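Uncharacterized protein (Pectobacterium carotovorum, PDB 2PH0) probably binds haem and carries it through the bacterial cytosol, as a HutX-type member of the ChuX/HutX haem-utilisation family. Local coordinates at residues B[15-20]-B[29-34]; B[39-44]-B[156-161]; B[46-51]-B[123-128]; B[56-61]-B[152-157]; B[87-92]-B[97-102]. All blocks are in the same frame, centred on the assembly; numbering follows the deposited sequence.

Contact 1. Residues B[15-20]-B[29-34]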
# COMPACT_ATOMS: atom_id res chain seq x y z
N GLY B 15 4.52 -20.83 4.38
CA GLY B 15 5.23 -19.70 3.82
C GLY B 15 4.19 -18.71 3.34
O GLY B 15 3.03 -18.82 3.73
N THR B 16 4.57 -17.74 2.51
CA THR B 16 3.60 -16.79 2.00
C THR B 16 2.89 -17.43 0.82
O THR B 16 3.49 -18.21 0.07
CB THR B 16 4.27 -15.50 1.49
OG1 THR B 16 5.12 -15.81 0.38
CG2 THR B 16 5.07 -14.84 2.60
N LEU B 17 1.62 -17.10 0.65
CA LEU B 17 0.87 -17.64 -0.46
C LEU B 17 1.38 -16.99 -1.74
O LEU B 17 1.22 -17.52 -2.84
CB LEU B 17 -0.63 -17.37 -0.27
CG LEU B 17 -1.23 -18.03 0.98
CD1 LEU B 17 -2.71 -17.70 1.08
CD2 LEU B 17 -1.04 -19.55 0.91
N GLU B 18 2.02 -15.83 -1.59
CA GLU B 18 2.57 -15.12 -2.73
C GLU B 18 3.64 -15.95 -3.42
O GLU B 18 3.70 -15.99 -4.65
CB GLU B 18 3.19 -13.78 -2.31
CG GLU B 18 2.21 -12.64 -2.18
CD GLU B 18 1.47 -12.65 -0.86
OE1 GLU B 18 1.75 -13.53 -0.01
OE2 GLU B 18 0.60 -11.77 -0.68
N ASP B 19 4.49 -16.60 -2.63
CA ASP B 19 5.56 -17.42 -3.20
C ASP B 19 4.99 -18.66 -3.88
O ASP B 19 5.55 -19.16 -4.85
CB ASP B 19 6.56 -17.83 -2.12
CG ASP B 19 7.35 -16.64 -1.58
OD1 ASP B 19 7.68 -15.74 -2.37
OD2 ASP B 19 7.64 -16.62 -0.36
N ILE B 20 3.87 -19.16 -3.37
CA ILE B 20 3.25 -20.33 -3.97
C ILE B 20 2.66 -19.94 -5.31
O ILE B 20 2.71 -20.71 -6.27
CB ILE B 20 2.15 -20.90 -3.05
CG1 ILE B 20 2.79 -21.40 -1.75
CG2 ILE B 20 1.40 -22.02 -3.76
CD1 ILE B 20 1.80 -21.79 -0.67
N PHE B 29 -5.00 -14.94 -6.22
CA PHE B 29 -6.37 -15.43 -6.06
C PHE B 29 -6.49 -16.89 -6.46
O PHE B 29 -7.25 -17.65 -5.85
CB PHE B 29 -7.37 -14.62 -6.90
CG PHE B 29 -8.80 -15.08 -6.72
CD1 PHE B 29 -9.43 -14.94 -5.49
CD2 PHE B 29 -9.48 -15.70 -7.76
CE1 PHE B 29 -10.73 -15.40 -5.29
CE2 PHE B 29 -10.79 -16.16 -7.58
CZ PHE B 29 -11.41 -16.01 -6.34
N ALA B 30 -5.75 -17.29 -7.49
CA ALA B 30 -5.78 -18.67 -7.95
C ALA B 30 -5.36 -19.60 -6.80
O ALA B 30 -5.98 -20.64 -6.56
CB ALA B 30 -4.84 -18.85 -9.15
N VAL B 31 -4.31 -19.20 -6.08
CA VAL B 31 -3.83 -19.98 -4.95
C VAL B 31 -4.87 -20.02 -3.83
O VAL B 31 -5.17 -21.09 -3.30
CB VAL B 31 -2.52 -19.39 -4.39
CG1 VAL B 31 -2.05 -20.20 -3.21
CG2 VAL B 31 -1.46 -19.40 -5.48
N VAL B 32 -5.44 -18.87 -3.49
CA VAL B 32 -6.44 -18.79 -2.43
C VAL B 32 -7.69 -19.60 -2.73
O VAL B 32 -8.25 -20.26 -1.85
CB VAL B 32 -6.80 -17.32 -2.15
CG1 VAL B 32 -7.98 -17.23 -1.18
CG2 VAL B 32 -5.59 -16.61 -1.57
N GLU B 33 -8.11 -19.56 -3.99
CA GLU B 33 -9.28 -20.27 -4.48
C GLU B 33 -9.08 -21.78 -4.36
O GLU B 33 -10.04 -22.55 -4.30
CB GLU B 33 -9.50 -19.88 -5.94
CG GLU B 33 -10.66 -20.53 -6.65
CD GLU B 33 -10.87 -19.92 -8.03
OE1 GLU B 33 -9.94 -19.98 -8.87
OE2 GLU B 33 -11.97 -19.37 -8.26
N ALA B 34 -7.82 -22.20 -4.32
CA ALA B 34 -7.47 -23.61 -4.22
C ALA B 34 -7.24 -24.10 -2.79
O ALA B 34 -7.00 -25.28 -2.57
CB ALA B 34 -6.23 -23.89 -5.05
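Leu17 and Val31 bring their helices closest together, with 6.9 Å between Leu17 CA and Val31 CA. The motif is a pair of consecutive short helices, 17-23 and 28-33, that pack through aliphatic side chains. No hydrogen bond crosses between the two segments. Val31 has the most surface buried here and works with both branches. Its chi1 of 179° puts CG1 opposite the backbone N, and from there CG1 meets Ile20 CG2 at 3.9 Å and, more loosely, Leu17 CD2 at 4.3 Å. CG2 of Val31 faces the backbone of the first helix, 4.2 Å from Leu17 O. Leu17 divides its branches, since CD1 goes to Val32 CG2 at 4.1 Å, the two side chains meeting roughly at right angles. Val32 also rests on Ala109 and Ile111 of strand 107-115, while Ile20 packs on Leu5, Leu8 and Leu9 of helix 5-10, so the sheet and the first helix of the chain each pack against this pair. The start of helix 17-23 is fixed by Thr16 as N-cap. Its OG1 accepts from the backbone N of Asp19 at 3.2 Å and gives its own hydrogen to Asp19 OD2. That second bond, 2.7 Å between Thr16 OG1 and Asp19 OD2, reaches the carboxylate oxygen from above the carboxylate plane.

Contact 2. Residues B[39-44]-B[156-161]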
# COMPACT_ATOMS: atom_id res chain seq x y z
N GLN B 39 -9.91 -23.77 5.56
CA GLN B 39 -9.02 -22.64 5.79
C GLN B 39 -9.43 -21.39 5.02
O GLN B 39 -8.87 -20.31 5.22
CB GLN B 39 -7.60 -23.01 5.36
CG GLN B 39 -6.93 -24.07 6.20
CD GLN B 39 -5.74 -24.70 5.48
OE1 GLN B 39 -4.99 -24.01 4.79
NE2 GLN B 39 -5.57 -26.00 5.65
N CYS B 40 -10.42 -21.52 4.14
CA CYS B 40 -10.83 -20.39 3.34
C CYS B 40 -12.30 -20.33 2.94
O CYS B 40 -12.90 -21.34 2.55
CB CYS B 40 -9.95 -20.33 2.09
SG CYS B 40 -10.28 -18.94 0.96
N THR B 41 -12.85 -19.13 3.07
CA THR B 41 -14.23 -18.84 2.70
C THR B 41 -14.12 -17.68 1.72
O THR B 41 -13.52 -16.65 2.03
CB THR B 41 -15.05 -18.37 3.91
OG1 THR B 41 -14.97 -19.35 4.95
CG2 THR B 41 -16.51 -18.19 3.52
N LEU B 42 -14.69 -17.85 0.53
CA LEU B 42 -14.64 -16.81 -0.50
C LEU B 42 -15.96 -16.04 -0.65
O LEU B 42 -17.03 -16.57 -0.38
CB LEU B 42 -14.28 -17.44 -1.85
CG LEU B 42 -12.96 -18.22 -1.89
CD1 LEU B 42 -12.90 -19.05 -3.15
CD2 LEU B 42 -11.79 -17.25 -1.81
N ALA B 43 -15.86 -14.80 -1.10
CA ALA B 43 -17.03 -13.96 -1.31
C ALA B 43 -16.76 -13.08 -2.52
O ALA B 43 -15.61 -12.92 -2.93
CB ALA B 43 -17.29 -13.10 -0.07
N THR B 44 -17.82 -12.54 -3.13
CA THR B 44 -17.64 -11.69 -4.30
C THR B 44 -17.30 -10.28 -3.84
O THR B 44 -17.60 -9.88 -2.71
CB THR B 44 -18.92 -11.62 -5.16
OG1 THR B 44 -20.01 -11.15 -4.36
CG2 THR B 44 -19.25 -12.99 -5.73
N ALA B 156 -17.96 -15.14 12.13
CA ALA B 156 -19.38 -14.82 11.95
C ALA B 156 -19.62 -14.16 10.60
O ALA B 156 -20.55 -14.51 9.87
CB ALA B 156 -19.86 -13.90 13.06
N LEU B 157 -18.77 -13.20 10.27
CA LEU B 157 -18.88 -12.49 9.01
C LEU B 157 -18.65 -13.44 7.84
O LEU B 157 -19.43 -13.45 6.88
CB LEU B 157 -17.87 -11.34 8.96
CG LEU B 157 -17.81 -10.51 7.67
CD1 LEU B 157 -19.19 -9.96 7.32
CD2 LEU B 157 -16.83 -9.37 7.88
N ALA B 158 -17.60 -14.25 7.92
CA ALA B 158 -17.31 -15.20 6.86
C ALA B 158 -18.55 -16.06 6.61
O ALA B 158 -18.96 -16.28 5.47
CB ALA B 158 -16.12 -16.09 7.24
N SER B 159 -19.14 -16.54 7.70
CA SER B 159 -20.33 -17.39 7.64
C SER B 159 -21.55 -16.75 7.00
O SER B 159 -22.24 -17.39 6.21
CB SER B 159 -20.70 -17.88 9.05
OG SER B 159 -19.69 -18.72 9.57
N GLU B 160 -21.85 -15.50 7.34
CA GLU B 160 -23.03 -14.90 6.74
C GLU B 160 -22.83 -14.54 5.27
O GLU B 160 -23.79 -14.28 4.55
CB GLU B 160 -23.50 -13.67 7.54
CG GLU B 160 -22.51 -12.54 7.67
CD GLU B 160 -23.01 -11.48 8.63
OE1 GLU B 160 -23.24 -11.82 9.81
OE2 GLU B 160 -23.18 -10.32 8.20
N LEU B 161 -21.57 -14.55 4.83
CA LEU B 161 -21.27 -14.26 3.43
C LEU B 161 -21.43 -15.52 2.59
O LEU B 161 -21.40 -15.48 1.36
CB LEU B 161 -19.86 -13.70 3.28
CG LEU B 161 -19.74 -12.17 3.25
CD1 LEU B 161 -20.39 -11.56 4.48
CD2 LEU B 161 -18.28 -11.77 3.17
O HOH W 1 -19.51 -16.71 -0.61
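No ring or charged flat group spans the gap where Thr41 and Ala43 meet Ala158 and Leu161; the planar element in the contact is the peptide carbonyl of Ala158. Its oxygen is approached by a methyl group, Thr41 CG2, at 3.7 Å from Ala158 O, and it also accepts a hydrogen bond from Leu161 N. A ring does lie close by: Phe110 of strand 107-115 packs against both Ala158 and Leu161. Thr41 meets Ala158 with both branches. With chi1 at -55°, CG2 lies opposite the backbone N and reaches the carbonyl, while OG1 is 4.1 Å from Ala158 CB in plain packing. Here the C-terminal end of helix 148-160 packs on one face of the six-stranded antiparallel sheet, beside its edge strand 40-44. Thr41 and Ala43 face the helix, whereas Leu42 between them points away and packs against helix 28-33, so the strand has a helix packed on each face. Two residues further on, Ala43 CB is touched by Leu161 CD2 at 3.6 Å. The Leu161 side chain reaches it with a chi1 of -95°, well off a staggered value, and it also packs against Gln50 and Val51 of helix 48-55. A single water lies between the segments, donating to Leu161 O at 3.0 Å and, at a doubtfully short 2.5 Å, to Leu42 O.

Contact 3. Residues B[46-51]-B[123-128]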
# COMPACT_ATOMS: atom_id res chain seq x y z
N ASP B 46 -18.65 -7.71 -4.47
CA ASP B 46 -19.88 -6.97 -4.27
C ASP B 46 -20.23 -6.77 -2.79
O ASP B 46 -21.04 -5.90 -2.46
CB ASP B 46 -21.03 -7.69 -4.98
CG ASP B 46 -22.27 -6.83 -5.11
OD1 ASP B 46 -22.18 -5.76 -5.74
OD2 ASP B 46 -23.33 -7.24 -4.60
N ARG B 47 -19.62 -7.55 -1.91
CA ARG B 47 -19.89 -7.45 -0.48
C ARG B 47 -18.88 -6.55 0.23
O ARG B 47 -18.86 -6.48 1.46
CB ARG B 47 -19.85 -8.84 0.17
CG ARG B 47 -20.78 -9.88 -0.47
CD ARG B 47 -22.24 -9.45 -0.40
NE ARG B 47 -22.82 -9.61 0.94
CZ ARG B 47 -23.30 -10.75 1.42
NH1 ARG B 47 -23.28 -11.85 0.67
NH2 ARG B 47 -23.82 -10.80 2.64
N PHE B 48 -18.06 -5.85 -0.54
CA PHE B 48 -17.02 -4.98 0.03
C PHE B 48 -17.45 -4.04 1.15
O PHE B 48 -16.81 -4.00 2.20
CB PHE B 48 -16.35 -4.17 -1.09
CG PHE B 48 -15.25 -3.27 -0.61
CD1 PHE B 48 -15.54 -1.99 -0.13
CD2 PHE B 48 -13.93 -3.70 -0.60
CE1 PHE B 48 -14.53 -1.15 0.34
CE2 PHE B 48 -12.91 -2.87 -0.14
CZ PHE B 48 -13.21 -1.60 0.34
N ASP B 49 -18.50 -3.26 0.93
CA ASP B 49 -18.95 -2.31 1.94
C ASP B 49 -19.39 -2.99 3.23
O ASP B 49 -19.13 -2.50 4.33
CB ASP B 49 -20.08 -1.44 1.39
CG ASP B 49 -19.69 -0.75 0.10
OD1 ASP B 49 -18.55 -0.26 0.01
OD2 ASP B 49 -20.53 -0.70 -0.83
N GLN B 50 -20.09 -4.11 3.09
CA GLN B 50 -20.57 -4.86 4.23
C GLN B 50 -19.36 -5.33 5.03
O GLN B 50 -19.32 -5.21 6.26
CB GLN B 50 -21.37 -6.07 3.75
CG GLN B 50 -22.04 -6.86 4.85
CD GLN B 50 -22.79 -8.06 4.31
OE1 GLN B 50 -23.55 -7.94 3.35
NE2 GLN B 50 -22.59 -9.22 4.93
N VAL B 51 -18.38 -5.87 4.32
CA VAL B 51 -17.16 -6.37 4.95
C VAL B 51 -16.34 -5.27 5.62
O VAL B 51 -15.97 -5.38 6.78
CB VAL B 51 -16.30 -7.12 3.92
CG1 VAL B 51 -14.90 -7.42 4.49
CG2 VAL B 51 -16.99 -8.40 3.51
N VAL B 123 -8.26 -11.13 6.01
CA VAL B 123 -9.31 -10.87 5.05
C VAL B 123 -8.55 -10.26 3.88
O VAL B 123 -7.93 -9.20 4.03
CB VAL B 123 -10.35 -9.87 5.55
CG1 VAL B 123 -11.41 -9.67 4.47
CG2 VAL B 123 -10.99 -10.36 6.83
N VAL B 124 -8.58 -10.93 2.74
CA VAL B 124 -7.85 -10.45 1.57
C VAL B 124 -8.80 -9.94 0.48
O VAL B 124 -9.76 -10.60 0.13
CB VAL B 124 -6.97 -11.56 0.99
CG1 VAL B 124 -6.10 -11.02 -0.13
CG2 VAL B 124 -6.09 -12.16 2.11
N PHE B 125 -8.50 -8.75 -0.04
CA PHE B 125 -9.31 -8.12 -1.08
C PHE B 125 -8.55 -8.20 -2.40
O PHE B 125 -7.42 -7.73 -2.50
CB PHE B 125 -9.60 -6.66 -0.70
CG PHE B 125 -10.35 -6.51 0.60
CD1 PHE B 125 -11.69 -6.14 0.60
CD2 PHE B 125 -9.71 -6.74 1.82
CE1 PHE B 125 -12.38 -5.99 1.80
CE2 PHE B 125 -10.39 -6.59 3.02
CZ PHE B 125 -11.73 -6.21 3.02
N PHE B 126 -9.18 -8.81 -3.41
CA PHE B 126 -8.56 -9.02 -4.72
C PHE B 126 -9.19 -8.22 -5.86
O PHE B 126 -10.39 -7.99 -5.88
CB PHE B 126 -8.69 -10.50 -5.12
CG PHE B 126 -8.11 -11.46 -4.14
CD1 PHE B 126 -6.80 -11.91 -4.26
CD2 PHE B 126 -8.89 -11.97 -3.11
CE1 PHE B 126 -6.27 -12.86 -3.39
CE2 PHE B 126 -8.37 -12.92 -2.22
CZ PHE B 126 -7.07 -13.36 -2.37
N ASN B 127 -8.36 -7.82 -6.82
CA ASN B 127 -8.85 -7.09 -7.98
C ASN B 127 -9.14 -8.12 -9.09
O ASN B 127 -9.01 -9.33 -8.87
CB ASN B 127 -7.83 -6.05 -8.47
CG ASN B 127 -6.49 -6.66 -8.85
OD1 ASN B 127 -6.39 -7.84 -9.17
ND2 ASN B 127 -5.44 -5.83 -8.85
N ALA B 128 -9.53 -7.65 -10.27
CA ALA B 128 -9.86 -8.55 -11.37
C ALA B 128 -8.69 -9.40 -11.85
O ALA B 128 -8.90 -10.51 -12.36
CB ALA B 128 -10.44 -7.74 -12.54
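Phe125 leaves strand 118-126 aimed at Phe48 and Val51 of helix 48-55, and it has the most surface buried by the contact. From CB the side chain turns at chi1 -60°, which sets CG opposite the carbonyl carbon and carries the ring outward to the helix. CD1 comes first to the other aromatic, 3.5 Å from Phe48 CD2 and 3.6 Å from Phe48 CE2. CE1 remains beside the same bond, 3.7 Å from Phe48 CD2, and CZ at the tip ends against a methyl, 3.7 Å from Val51 CG1. The rings of Phe48 and Phe125 are steeply inclined, with planes at 69° and centroids 5.4 Å apart, an oblique meeting. Phe48 swings its ring across with chi1 near 180°, although its CB does not head for the strand. Val51 CG1 is shared, since beyond the Phe125 tip it also meets Val123 CG1 at 4.2 Å. Strand 118-126 runs between strands 107-115 and 132-137 of the six-stranded antiparallel sheet; Phe134 of strand 132-137 stacks on Phe125 and also touches Phe48, and Phe154 of helix 148-160 packs on Val123, so helices 48-55 and 148-160 meet the same face of this strand.

Contact 4. Residues B[56-61]-B[152-157]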
# COMPACT_ATOMS: atom_id res chain seq x y z
N ALA B 56 -14.41 -2.45 10.53
CA ALA B 56 -14.19 -1.14 11.13
C ALA B 56 -14.70 -1.07 12.58
O ALA B 56 -14.52 -0.05 13.25
CB ALA B 56 -14.86 -0.07 10.29
N THR B 57 -15.33 -2.14 13.05
CA THR B 57 -15.85 -2.18 14.41
C THR B 57 -15.10 -3.20 15.28
O THR B 57 -15.45 -3.40 16.44
CB THR B 57 -17.36 -2.57 14.44
OG1 THR B 57 -17.51 -3.94 14.05
CG2 THR B 57 -18.16 -1.70 13.50
N TRP B 58 -14.07 -3.83 14.72
CA TRP B 58 -13.30 -4.85 15.43
C TRP B 58 -12.13 -4.38 16.27
O TRP B 58 -11.44 -5.20 16.88
CB TRP B 58 -12.77 -5.90 14.45
CG TRP B 58 -13.83 -6.67 13.73
CD1 TRP B 58 -15.17 -6.61 13.93
CD2 TRP B 58 -13.62 -7.61 12.67
NE1 TRP B 58 -15.82 -7.45 13.06
CE2 TRP B 58 -14.89 -8.08 12.27
CE3 TRP B 58 -12.48 -8.10 12.01
CZ2 TRP B 58 -15.06 -9.01 11.25
CZ3 TRP B 58 -12.65 -9.03 10.99
CH2 TRP B 58 -13.93 -9.48 10.62
N GLY B 59 -11.88 -3.08 16.32
CA GLY B 59 -10.75 -2.60 17.09
C GLY B 59 -9.51 -2.61 16.22
O GLY B 59 -9.61 -2.70 15.00
N GLU B 60 -8.33 -2.55 16.83
CA GLU B 60 -7.08 -2.52 16.08
C GLU B 60 -6.76 -3.78 15.29
O GLU B 60 -6.79 -4.90 15.80
CB GLU B 60 -5.92 -2.21 17.03
CG GLU B 60 -4.56 -2.09 16.35
CD GLU B 60 -3.50 -1.52 17.28
OE1 GLU B 60 -3.58 -0.31 17.59
OE2 GLU B 60 -2.61 -2.28 17.70
N VAL B 61 -6.45 -3.58 14.01
CA VAL B 61 -6.09 -4.66 13.10
C VAL B 61 -4.84 -4.18 12.37
O VAL B 61 -4.36 -3.07 12.62
CB VAL B 61 -7.21 -4.93 12.06
CG1 VAL B 61 -8.43 -5.52 12.75
CG2 VAL B 61 -7.59 -3.65 11.35
N ASP B 152 -14.06 -14.56 16.66
CA ASP B 152 -15.49 -14.83 16.61
C ASP B 152 -16.21 -13.93 15.59
O ASP B 152 -17.03 -14.40 14.82
CB ASP B 152 -16.14 -14.66 17.99
CG ASP B 152 -15.62 -15.66 19.01
OD1 ASP B 152 -15.24 -16.78 18.60
OD2 ASP B 152 -15.60 -15.34 20.21
N ALA B 153 -15.90 -12.63 15.58
CA ALA B 153 -16.56 -11.73 14.63
C ALA B 153 -16.14 -12.07 13.20
O ALA B 153 -16.95 -11.99 12.27
CB ALA B 153 -16.19 -10.28 14.95
N PHE B 154 -14.87 -12.45 13.03
CA PHE B 154 -14.31 -12.82 11.73
C PHE B 154 -15.03 -14.06 11.20
O PHE B 154 -15.45 -14.10 10.05
CB PHE B 154 -12.80 -13.08 11.91
CG PHE B 154 -12.08 -13.60 10.68
CD1 PHE B 154 -12.18 -14.94 10.30
CD2 PHE B 154 -11.22 -12.76 9.95
CE1 PHE B 154 -11.44 -15.43 9.22
CE2 PHE B 154 -10.47 -13.25 8.87
CZ PHE B 154 -10.58 -14.59 8.50
N ARG B 155 -15.18 -15.08 12.04
CA ARG B 155 -15.87 -16.28 11.59
C ARG B 155 -17.35 -16.02 11.34
O ARG B 155 -17.93 -16.59 10.41
CB ARG B 155 -15.66 -17.40 12.60
CG ARG B 155 -14.21 -17.89 12.64
CD ARG B 155 -14.00 -18.89 13.76
NE ARG B 155 -12.65 -19.44 13.74
CZ ARG B 155 -12.16 -20.23 14.68
NH1 ARG B 155 -12.91 -20.58 15.72
NH2 ARG B 155 -10.92 -20.68 14.58
N ALA B 156 -17.96 -15.14 12.13
CA ALA B 156 -19.38 -14.82 11.95
C ALA B 156 -19.62 -14.16 10.60
O ALA B 156 -20.55 -14.51 9.87
CB ALA B 156 -19.86 -13.90 13.06
N LEU B 157 -18.77 -13.20 10.27
CA LEU B 157 -18.88 -12.49 9.01
C LEU B 157 -18.65 -13.44 7.84
O LEU B 157 -19.43 -13.45 6.88
CB LEU B 157 -17.87 -11.34 8.96
CG LEU B 157 -17.81 -10.51 7.67
CD1 LEU B 157 -19.19 -9.96 7.32
CD2 LEU B 157 -16.83 -9.37 7.88
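Trp58 carries this contact, laying its indole along helix 148-160 over Ala153 and Phe154. The five-membered ring lies under a methyl: Ala153 CB is 3.8 Å from its centroid and 29° off the ring normal, a CH-pi contact. The methyl is displaced toward the rim, so that Ala153 CB lies 3.4 Å from Trp58 NE1. The six-membered ring continues up the helix, with Trp58 CH2 packing on the backbone 3.5 Å from Phe154 CA and the N of Phe154 over the same face as the Ala153 methyl. Trp58 stands in the loop between helix 48-55 and strand 60-66, so the indole fastens that connection to the helix that packs on the six-stranded antiparallel sheet. Swung to the backbone-N side (chi1 -63°), the indole projects from the loop toward the helix. Phe154 gives Trp58 its CB, 4.0 Å from Trp58 CH2, and the edge of its ring, with Trp58 CZ3 near the ring plane and 4.1 Å from Phe154 CD2. The rest of that phenyl leads away into the sheet, where it meets Phe110 edge-to-face. One turn along the helix, Leu157 brings CD2 to 3.8 Å from Trp58 CZ2. No hydrogen bond joins the two segments themselves, but the carbonyls of Trp58 and Glu60 both accept from NE2 of Gln150, earlier in the same helix.

Contact 5. Residues B[87-92]-B[97-102]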
# COMPACT_ATOMS: atom_id res chain seq x y z
N TYR B 87 -14.87 6.44 -5.84
CA TYR B 87 -13.94 6.00 -4.81
C TYR B 87 -14.56 5.92 -3.42
O TYR B 87 -15.48 6.68 -3.09
CB TYR B 87 -12.72 6.93 -4.73
CG TYR B 87 -11.65 6.60 -5.75
CD1 TYR B 87 -11.81 6.94 -7.09
CD2 TYR B 87 -10.50 5.91 -5.37
CE1 TYR B 87 -10.84 6.60 -8.04
CE2 TYR B 87 -9.53 5.56 -6.30
CZ TYR B 87 -9.71 5.91 -7.63
OH TYR B 87 -8.76 5.55 -8.56
N PHE B 88 -14.07 4.97 -2.63
CA PHE B 88 -14.50 4.79 -1.25
C PHE B 88 -13.43 5.57 -0.50
O PHE B 88 -12.28 5.15 -0.40
CB PHE B 88 -14.47 3.31 -0.87
CG PHE B 88 -14.88 3.03 0.56
CD1 PHE B 88 -16.18 3.29 0.99
CD2 PHE B 88 -13.97 2.49 1.46
CE1 PHE B 88 -16.57 3.00 2.30
CE2 PHE B 88 -14.35 2.20 2.78
CZ PHE B 88 -15.65 2.45 3.20
N ASN B 89 -13.81 6.74 0.01
CA ASN B 89 -12.87 7.61 0.70
C ASN B 89 -12.88 7.42 2.21
O ASN B 89 -13.92 7.50 2.85
CB ASN B 89 -13.20 9.06 0.33
CG ASN B 89 -13.28 9.26 -1.17
OD1 ASN B 89 -12.29 9.07 -1.88
ND2 ASN B 89 -14.46 9.62 -1.66
N LEU B 90 -11.69 7.17 2.76
CA LEU B 90 -11.54 6.93 4.19
C LEU B 90 -11.34 8.20 5.00
O LEU B 90 -10.71 9.15 4.56
CB LEU B 90 -10.35 6.00 4.44
CG LEU B 90 -10.31 4.72 3.61
CD1 LEU B 90 -9.10 3.88 4.03
CD2 LEU B 90 -11.58 3.93 3.81
N ARG B 91 -11.90 8.20 6.21
CA ARG B 91 -11.76 9.33 7.10
C ARG B 91 -11.13 8.79 8.38
O ARG B 91 -11.82 8.54 9.38
CB ARG B 91 -13.11 9.98 7.36
CG ARG B 91 -12.99 11.37 7.98
CD ARG B 91 -14.30 12.11 7.91
NE ARG B 91 -14.52 12.76 6.62
CZ ARG B 91 -15.68 13.31 6.27
NH1 ARG B 91 -16.71 13.28 7.11
NH2 ARG B 91 -15.81 13.91 5.10
N GLY B 92 -9.82 8.61 8.34
CA GLY B 92 -9.11 8.09 9.49
C GLY B 92 -8.64 9.15 10.45
O GLY B 92 -8.42 10.30 10.07
N SER B 97 -5.39 6.48 6.26
CA SER B 97 -6.42 7.08 5.43
C SER B 97 -6.20 6.61 4.00
O SER B 97 -5.36 5.73 3.76
CB SER B 97 -6.37 8.61 5.50
OG SER B 97 -5.12 9.12 5.05
N GLY B 98 -6.95 7.16 3.06
CA GLY B 98 -6.78 6.75 1.68
C GLY B 98 -8.06 6.70 0.88
O GLY B 98 -9.13 7.11 1.33
N HIS B 99 -7.93 6.16 -0.33
CA HIS B 99 -9.04 6.07 -1.27
C HIS B 99 -8.98 4.71 -1.95
O HIS B 99 -7.95 4.36 -2.53
CB HIS B 99 -8.90 7.17 -2.32
CG HIS B 99 -8.67 8.53 -1.73
ND1 HIS B 99 -9.70 9.32 -1.27
CD2 HIS B 99 -7.52 9.20 -1.46
CE1 HIS B 99 -9.19 10.43 -0.74
NE2 HIS B 99 -7.88 10.38 -0.85
N ILE B 100 -10.07 3.96 -1.88
CA ILE B 100 -10.12 2.64 -2.51
C ILE B 100 -11.09 2.68 -3.69
O ILE B 100 -12.25 3.07 -3.53
CB ILE B 100 -10.57 1.58 -1.48
CG1 ILE B 100 -9.56 1.55 -0.32
CG2 ILE B 100 -10.69 0.21 -2.14
CD1 ILE B 100 -10.05 0.82 0.93
N ARG B 101 -10.62 2.29 -4.87
CA ARG B 101 -11.47 2.32 -6.06
C ARG B 101 -12.59 1.29 -5.96
O ARG B 101 -12.34 0.08 -5.85
CB ARG B 101 -10.64 2.10 -7.32
CG ARG B 101 -11.46 2.27 -8.60
CD ARG B 101 -10.60 2.10 -9.85
NE ARG B 101 -9.54 3.10 -9.92
CZ ARG B 101 -8.78 3.30 -11.00
NH1 ARG B 101 -8.97 2.57 -12.09
NH2 ARG B 101 -7.84 4.23 -10.98
N ALA B 102 -13.83 1.79 -6.03
CA ALA B 102 -15.05 0.98 -5.90
C ALA B 102 -15.20 -0.25 -6.79
O ALA B 102 -15.52 -1.33 -6.30
CB ALA B 102 -16.27 1.88 -6.08
O HOH W 2 -9.30 10.11 2.59
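Tyr87 lays its ring against Arg101, its non-hydrogen-bonded partner, with Arg101 CA over one face at 4.1 Å from the ring centroid, a CH-pi contact. Bent at chi3 (-62°), the arginine then curls back so that NE and NH2 both donate to Tyr87 OH, each at 2.9 Å and close to the guanidinium plane. Phe88 forms a closed hydrogen-bonded pair with Ile100: Phe88 N reaches Ile100 O at 2.8 Å and Ile100 N returns to Phe88 O at 2.9 Å. On the sheet face they share, Phe88 meets Trp52 edge-to-face and Ile100 packs on Trp52 and Phe48 of helix 48-55. This is an antiparallel beta hairpin within a small three-stranded sheet, and strand 96-101 pairs onward with a strand of the second subunit, so the sheet runs across the dimer interface. Asn89 belongs to the Tyr87 face; its OD1 accepts a hydrogen bond from His99 ND1 at 2.7 Å, near the imidazole plane, with amide and ring planes 71° apart. Leu90 N donates to Gly98 O at 2.9 Å, while Ser97 OG bonds to Glu73 of the second subunit. At Gly92 the backbone N is buried without a hydrogen-bond partner.

Contact 3 lies at the middle of the set, its centre about 11 Å from that of contact 2, about 13 Å from contact 5 and about 15 Å from contact 4, and it touches all four others. Leu161 CD2 meets Val51 CG2 at 3.6 Å between contacts 2 and 3, and Phe48 CE1 meets Phe88 CD2 at 3.9 Å between contacts 3 and 5. Contacts 2 and 4 share Ala156 and Leu157 on helix 148-160. Contact 1, on the other face of the large sheet, meets contacts 2 and 3 through Val32, whose CG1 is 3.6 Å from Cys40 SG and whose CG2 is 3.7 Å from Phe126 CZ. Its centre is about 26 Å from that of contact 5, on the opposite side of the chain's centre. None of the five identifies a haem site.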